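Local coordinates for protein ORF 37 (Human herpesvirus 8 type M, PDB 3FHD) that cuts double-stranded and single-stranded DNA as an endo- and exonuclease and processes branched viral DNA intermediates to promote production of packaged unit-length genomes, at residues Trp172-Gln177 and His476-Phe481; Asn480-Ser485 and Trp495-Leu500. All coordinates share one frame; numbering follows the deposited sequence.

Contact 1: Trp172-Gln177 and His476-Phe481; sequences WAVKQQ and HQAANF
Trp172 and Phe481 meet where the end of helix 170-175 packs on helix 468-489, a helix-helix contact in the alkaline exonuclease fold of the PD-(D/E)XK superfamily. The pair is an offset edge-to-face stack: the edge of Phe481 turns toward the indole face, the planes stand at 74°, and Trp172 CH2 lies 3.4 Å from Phe481 CE2. The indole NE1 bonds to Asn178 O. Ala173 sets its CB 4.0 Å from Phe481 CD2. Val174 follows, bringing CG2 to 3.9 Å from Ala478 CB, while its other methyl, CG1, sits near Gln477 OE1; the backbones come closest here, with Val174 CA 5.1 Å from Ala478 CA. The chain has left the helix by Gln177, whose extended side chain runs across one face of Phe481, in the opposite direction to that side chain. Its CG, beside the backbone N (chi1 -50°), stands over the ring centre in a CH-pi contact, and the amide lies stacked, 9° from the ring plane. What fixes this amide is its NE2, which donates to Ala173 O at 2.8 Å. Gln177 NE2 also donates to a water oxygen at 3.2 Å, and that water donates to Gln477 O at 2.8 Å.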
loop_
_atom_site.group_PDB
_atom_site.type_symbol
_atom_site.label_atom_id
_atom_site.label_comp_id
_atom_site.label_asym_id
_atom_site.label_seq_id
_atom_site.Cartn_x
_atom_site.Cartn_y
_atom_site.Cartn_z
ATOM N N TRP A 172 -3.777 -10.328 -7.236
ATOM C CA TRP A 172 -3.877 -10.578 -8.694
ATOM C C TRP A 172 -2.627 -11.365 -9.176
ATOM O O TRP A 172 -2.754 -12.371 -9.910
ATOM C CB TRP A 172 -4.094 -9.254 -9.456
ATOM C CG TRP A 172 -3.818 -9.352 -10.909
ATOM C CD1 TRP A 172 -4.678 -9.781 -11.894
ATOM C CD2 TRP A 172 -2.576 -9.065 -11.545
ATOM N NE1 TRP A 172 -4.023 -9.794 -13.118
ATOM C CE2 TRP A 172 -2.738 -9.340 -12.925
ATOM C CE3 TRP A 172 -1.318 -8.612 -11.073
ATOM C CZ2 TRP A 172 -1.708 -9.150 -13.840
ATOM C CZ3 TRP A 172 -0.298 -8.406 -11.991
ATOM C CH2 TRP A 172 -0.500 -8.713 -13.361
ATOM N N ALA A 173 -1.436 -10.942 -8.721
ATOM C CA ALA A 173 -0.152 -11.552 -9.172
ATOM C C ALA A 173 -0.017 -13.005 -8.687
ATOM O O ALA A 173 0.668 -13.824 -9.307
ATOM C CB ALA A 173 1.071 -10.694 -8.728
ATOM N N VAL A 174 -0.664 -13.328 -7.568
ATOM C CA VAL A 174 -0.604 -14.700 -7.055
ATOM C C VAL A 174 -1.762 -15.570 -7.594
ATOM O O VAL A 174 -1.554 -16.708 -8.035
ATOM C CB VAL A 174 -0.599 -14.729 -5.501
ATOM C CG1 VAL A 174 -0.796 -16.186 -5.007
ATOM C CG2 VAL A 174 0.712 -14.186 -4.957
ATOM N N LYS A 175 -2.986 -15.045 -7.533
ATOM C CA LYS A 175 -4.173 -15.888 -7.673
ATOM C C LYS A 175 -4.849 -15.740 -9.022
ATOM O O LYS A 175 -5.732 -16.518 -9.366
ATOM C CB LYS A 175 -5.211 -15.576 -6.583
ATOM C CG LYS A 175 -4.864 -16.073 -5.158
ATOM C CD LYS A 175 -4.338 -17.516 -5.156
ATOM C CE LYS A 175 -4.837 -18.337 -3.981
ATOM N NZ LYS A 175 -3.786 -19.314 -3.516
ATOM N N GLN A 176 -4.488 -14.704 -9.767
ATOM C CA GLN A 176 -5.270 -14.390 -10.949
ATOM C C GLN A 176 -4.426 -14.382 -12.224
ATOM O O GLN A 176 -4.666 -15.209 -13.120
ATOM C CB GLN A 176 -6.059 -13.077 -10.746
ATOM C CG GLN A 176 -7.163 -13.129 -9.692
ATOM C CD GLN A 176 -7.887 -11.783 -9.531
ATOM O OE1 GLN A 176 -7.280 -10.727 -9.609
ATOM N NE2 GLN A 176 -9.209 -11.834 -9.351
ATOM N N GLN A 177 -3.460 -13.453 -12.312
ATOM C CA GLN A 177 -2.500 -13.418 -13.435
ATOM C C GLN A 177 -3.163 -13.199 -14.813
ATOM O O GLN A 177 -2.613 -13.561 -15.867
ATOM C CB GLN A 177 -1.600 -14.673 -13.398
ATOM C CG GLN A 177 -0.970 -14.915 -11.992
ATOM C CD GLN A 177 0.049 -16.050 -11.946
ATOM O OE1 GLN A 177 0.170 -16.823 -12.895
ATOM N NE2 GLN A 177 0.767 -16.164 -10.830
ATOM N N HIS A 476 7.113 -16.291 -3.460
ATOM C CA HIS A 476 7.755 -17.090 -4.511
ATOM C C HIS A 476 6.880 -17.196 -5.804
ATOM O O HIS A 476 7.382 -17.059 -6.914
ATOM C CB HIS A 476 8.124 -18.493 -3.994
ATOM C CG HIS A 476 8.613 -19.409 -5.067
ATOM N ND1 HIS A 476 9.905 -19.358 -5.545
ATOM C CD2 HIS A 476 7.977 -20.358 -5.790
ATOM C CE1 HIS A 476 10.054 -20.271 -6.491
ATOM N NE2 HIS A 476 8.900 -20.894 -6.655
ATOM N N GLN A 477 5.592 -17.479 -5.648
ATOM C CA GLN A 477 4.668 -17.573 -6.804
ATOM C C GLN A 477 4.588 -16.239 -7.548
ATOM O O GLN A 477 4.635 -16.185 -8.800
ATOM C CB GLN A 477 3.292 -18.009 -6.307
ATOM C CG GLN A 477 3.394 -19.399 -5.599
ATOM C CD GLN A 477 2.060 -19.999 -5.225
ATOM O OE1 GLN A 477 1.000 -19.413 -5.470
ATOM N NE2 GLN A 477 2.101 -21.215 -4.678
ATOM N N ALA A 478 4.480 -15.156 -6.788
ATOM C CA ALA A 478 4.417 -13.819 -7.388
ATOM C C ALA A 478 5.725 -13.471 -8.106
ATOM O O ALA A 478 5.694 -12.888 -9.180
ATOM C CB ALA A 478 4.085 -12.752 -6.302
ATOM N N ALA A 479 6.883 -13.842 -7.527
ATOM C CA ALA A 479 8.172 -13.547 -8.172
ATOM C C ALA A 479 8.355 -14.355 -9.463
ATOM O O ALA A 479 8.921 -13.845 -10.438
ATOM C CB ALA A 479 9.329 -13.800 -7.238
ATOM N N ASN A 480 7.915 -15.612 -9.452
ATOM C CA ASN A 480 7.915 -16.451 -10.654
ATOM C C ASN A 480 7.062 -15.823 -11.764
ATOM O O ASN A 480 7.488 -15.784 -12.907
ATOM C CB ASN A 480 7.439 -17.874 -10.332
ATOM C CG ASN A 480 8.581 -18.784 -9.899
ATOM O OD1 ASN A 480 9.747 -18.363 -9.824
ATOM N ND2 ASN A 480 8.257 -20.044 -9.641
ATOM N N PHE A 481 5.876 -15.316 -11.409
ATOM C CA PHE A 481 4.991 -14.670 -12.375
ATOM C C PHE A 481 5.650 -13.368 -12.897
ATOM O O PHE A 481 5.596 -13.117 -14.082
ATOM C CB PHE A 481 3.597 -14.414 -11.774
ATOM C CG PHE A 481 2.678 -13.561 -12.635
ATOM C CD1 PHE A 481 2.287 -13.974 -13.912
ATOM C CD2 PHE A 481 2.181 -12.368 -12.133
ATOM C CE1 PHE A 481 1.421 -13.164 -14.711
ATOM C CE2 PHE A 481 1.342 -11.562 -12.871
ATOM C CZ PHE A 481 0.940 -11.965 -14.187
HETATM O O HOH W 1 3.405 -17.880 -10.616
#

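Contact 2: Asn480-Ser485 and Trp495-Leu500; sequences NFWSRS and WDFSYL
Ser483 and Phe497 mark the nearest backbone approach, CA to CA 7.9 Å, between a turn of helix 468-489 and the chain that returns toward a short, loosely formed helical turn that starts near Ser498. With the backbones this far apart, side chains make the contact. Phe497 lies against the helix with one face turned to Ser483, whose OG stands 3.9 Å above the plane, over the ring centre, while Ser483 CB comes within 3.7 Å of Phe497 CE2. That hydroxyl bonds to Ala479 O one turn back in its own helix, and Leu500 CD2 adds a methyl 3.7 Å from Ser483 OG. The opposite face of Phe497 takes Trp495 CB near the rim. The C-terminal chain folds back against helix 468-489, with an Asx turn leading into helix 498-502: Asp496 OD1 accepts from both Ser498 N and Ser498 OG. Trp482 extends the apolar cluster. Its CG is anti to the backbone N (chi1 -165°), and the indole reaches Phe497 with CZ3, 3.7 Å from Phe497 CE1, an atom lying in the indole plane at its edge. Farther out, the edge of Trp482 points at the face of Trp495, centroids 5.8 Å apart and planes at 79°. The indole nitrogen of Trp482 bonds to Gly163 O, and Phe184 makes another edge-to-face pair with the same side chain.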
loop_
_atom_site.group_PDB
_atom_site.type_symbol
_atom_site.label_atom_id
_atom_site.label_comp_id
_atom_site.label_asym_id
_atom_site.label_seq_id
_atom_site.Cartn_x
_atom_site.Cartn_y
_atom_site.Cartn_z
ATOM N N ASN A 480 7.915 -15.612 -9.452
ATOM C CA ASN A 480 7.915 -16.451 -10.654
ATOM C C ASN A 480 7.062 -15.823 -11.764
ATOM O O ASN A 480 7.488 -15.784 -12.907
ATOM C CB ASN A 480 7.439 -17.874 -10.332
ATOM C CG ASN A 480 8.581 -18.784 -9.899
ATOM O OD1 ASN A 480 9.747 -18.363 -9.824
ATOM N ND2 ASN A 480 8.257 -20.044 -9.641
ATOM N N PHE A 481 5.876 -15.316 -11.409
ATOM C CA PHE A 481 4.991 -14.670 -12.375
ATOM C C PHE A 481 5.650 -13.368 -12.897
ATOM O O PHE A 481 5.596 -13.117 -14.082
ATOM C CB PHE A 481 3.597 -14.414 -11.774
ATOM C CG PHE A 481 2.678 -13.561 -12.635
ATOM C CD1 PHE A 481 2.287 -13.974 -13.912
ATOM C CD2 PHE A 481 2.181 -12.368 -12.133
ATOM C CE1 PHE A 481 1.421 -13.164 -14.711
ATOM C CE2 PHE A 481 1.342 -11.562 -12.871
ATOM C CZ PHE A 481 0.940 -11.965 -14.187
ATOM N N TRP A 482 6.275 -12.573 -12.020
ATOM C CA TRP A 482 7.074 -11.413 -12.471
ATOM C C TRP A 482 8.149 -11.804 -13.525
ATOM O O TRP A 482 8.285 -11.155 -14.572
ATOM C CB TRP A 482 7.714 -10.673 -11.286
ATOM C CG TRP A 482 8.232 -9.309 -11.677
ATOM C CD1 TRP A 482 7.575 -8.120 -11.532
ATOM C CD2 TRP A 482 9.477 -9.004 -12.327
ATOM N NE1 TRP A 482 8.350 -7.083 -12.018
ATOM C CE2 TRP A 482 9.532 -7.591 -12.484
ATOM C CE3 TRP A 482 10.566 -9.776 -12.751
ATOM C CZ2 TRP A 482 10.603 -6.944 -13.099
ATOM C CZ3 TRP A 482 11.660 -9.132 -13.331
ATOM C CH2 TRP A 482 11.667 -7.723 -13.504
ATOM N N SER A 483 8.883 -12.871 -13.253
ATOM C CA SER A 483 9.965 -13.311 -14.126
ATOM C C SER A 483 9.448 -13.783 -15.477
ATOM O O SER A 483 9.999 -13.432 -16.517
ATOM C CB SER A 483 10.739 -14.435 -13.432
ATOM O OG SER A 483 11.255 -13.887 -12.239
ATOM N N ARG A 484 8.370 -14.561 -15.466
ATOM C CA ARG A 484 7.723 -14.976 -16.725
ATOM C C ARG A 484 7.234 -13.781 -17.560
ATOM O O ARG A 484 7.444 -13.748 -18.780
ATOM C CB ARG A 484 6.539 -15.906 -16.462
ATOM C CG ARG A 484 6.918 -17.289 -16.006
ATOM C CD ARG A 484 5.723 -18.255 -16.135
ATOM N NE ARG A 484 4.496 -17.837 -15.436
ATOM C CZ ARG A 484 4.308 -17.912 -14.116
ATOM N NH1 ARG A 484 5.270 -18.371 -13.315
ATOM N NH2 ARG A 484 3.145 -17.532 -13.598
ATOM N N SER A 485 6.586 -12.825 -16.886
ATOM C CA SER A 485 6.047 -11.640 -17.514
ATOM C C SER A 485 7.172 -10.745 -18.067
ATOM O O SER A 485 7.005 -10.216 -19.164
ATOM C CB SER A 485 5.180 -10.850 -16.532
ATOM O OG SER A 485 4.123 -11.650 -16.040
ATOM N N TRP A 495 17.874 -11.872 -19.226
ATOM C CA TRP A 495 17.699 -11.776 -17.776
ATOM C C TRP A 495 18.510 -12.858 -17.063
ATOM O O TRP A 495 18.465 -14.039 -17.468
ATOM C CB TRP A 495 16.224 -11.967 -17.391
ATOM C CG TRP A 495 15.277 -10.966 -17.958
ATOM C CD1 TRP A 495 14.455 -11.123 -19.039
ATOM C CD2 TRP A 495 15.025 -9.658 -17.447
ATOM N NE1 TRP A 495 13.693 -9.992 -19.232
ATOM C CE2 TRP A 495 14.031 -9.068 -18.276
ATOM C CE3 TRP A 495 15.537 -8.922 -16.358
ATOM C CZ2 TRP A 495 13.548 -7.774 -18.067
ATOM C CZ3 TRP A 495 15.050 -7.615 -16.143
ATOM C CH2 TRP A 495 14.065 -7.061 -16.993
ATOM N N ASP A 496 19.251 -12.445 -16.032
ATOM C CA ASP A 496 19.951 -13.356 -15.139
ATOM C C ASP A 496 19.237 -13.254 -13.803
ATOM O O ASP A 496 19.427 -12.289 -13.060
ATOM C CB ASP A 496 21.451 -12.994 -15.038
ATOM C CG ASP A 496 22.229 -13.900 -14.065
ATOM O OD1 ASP A 496 21.627 -14.455 -13.128
ATOM O OD2 ASP A 496 23.458 -14.068 -14.237
ATOM N N PHE A 497 18.377 -14.231 -13.515
ATOM C CA PHE A 497 17.558 -14.186 -12.307
ATOM C C PHE A 497 18.168 -14.998 -11.128
ATOM O O PHE A 497 17.501 -15.222 -10.101
ATOM C CB PHE A 497 16.116 -14.638 -12.617
ATOM C CG PHE A 497 15.311 -13.651 -13.454
ATOM C CD1 PHE A 497 15.307 -12.281 -13.158
ATOM C CD2 PHE A 497 14.521 -14.109 -14.514
ATOM C CE1 PHE A 497 14.537 -11.377 -13.920
ATOM C CE2 PHE A 497 13.753 -13.230 -15.273
ATOM C CZ PHE A 497 13.757 -11.865 -14.980
ATOM N N SER A 498 19.434 -15.413 -11.282
ATOM C CA SER A 498 20.214 -16.031 -10.187
ATOM C C SER A 498 20.052 -15.286 -8.860
ATOM O O SER A 498 19.658 -15.883 -7.851
ATOM C CB SER A 498 21.710 -16.113 -10.538
ATOM O OG SER A 498 21.913 -16.813 -11.754
ATOM N N TYR A 499 20.335 -13.983 -8.868
ATOM C CA TYR A 499 20.283 -13.187 -7.639
ATOM C C TYR A 499 18.863 -13.075 -7.094
ATOM O O TYR A 499 18.652 -13.119 -5.877
ATOM C CB TYR A 499 20.896 -11.782 -7.829
ATOM C CG TYR A 499 21.153 -11.075 -6.508
ATOM C CD1 TYR A 499 22.351 -11.282 -5.804
ATOM C CD2 TYR A 499 20.195 -10.235 -5.944
ATOM C CE1 TYR A 499 22.591 -10.654 -4.571
ATOM C CE2 TYR A 499 20.417 -9.598 -4.715
ATOM C CZ TYR A 499 21.621 -9.811 -4.038
ATOM O OH TYR A 499 21.849 -9.186 -2.833
ATOM N N LEU A 500 17.900 -12.925 -8.005
ATOM C CA LEU A 500 16.490 -12.727 -7.650
ATOM C C LEU A 500 15.902 -13.911 -6.879
ATOM O O LEU A 500 15.209 -13.724 -5.865
ATOM C CB LEU A 500 15.661 -12.441 -8.910
ATOM C CG LEU A 500 14.289 -11.795 -8.734
ATOM C CD1 LEU A 500 14.453 -10.357 -8.267
ATOM C CD2 LEU A 500 13.489 -11.850 -10.031
#

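In the fold
Contact 1 and contact 2 are consecutive stations along helix 468-489, their centres about 12 Å apart; their ranges overlap at Asn480 and Phe481. Gln477, Ala478 and Phe481 face contact 1, and the next two residues, Trp482 and Ser483, face contact 2. The two also touch directly, Gln177 OE1 lying 3.1 Å from Arg484 NH2. Ile183 packs on both Trp172 and Phe481. Both contacts are on the same side of the chain's centre, about 17 Å and 23 Å from it measured to their centres, and away from the magnesium site formed by Asp243, Glu266 and Ile267.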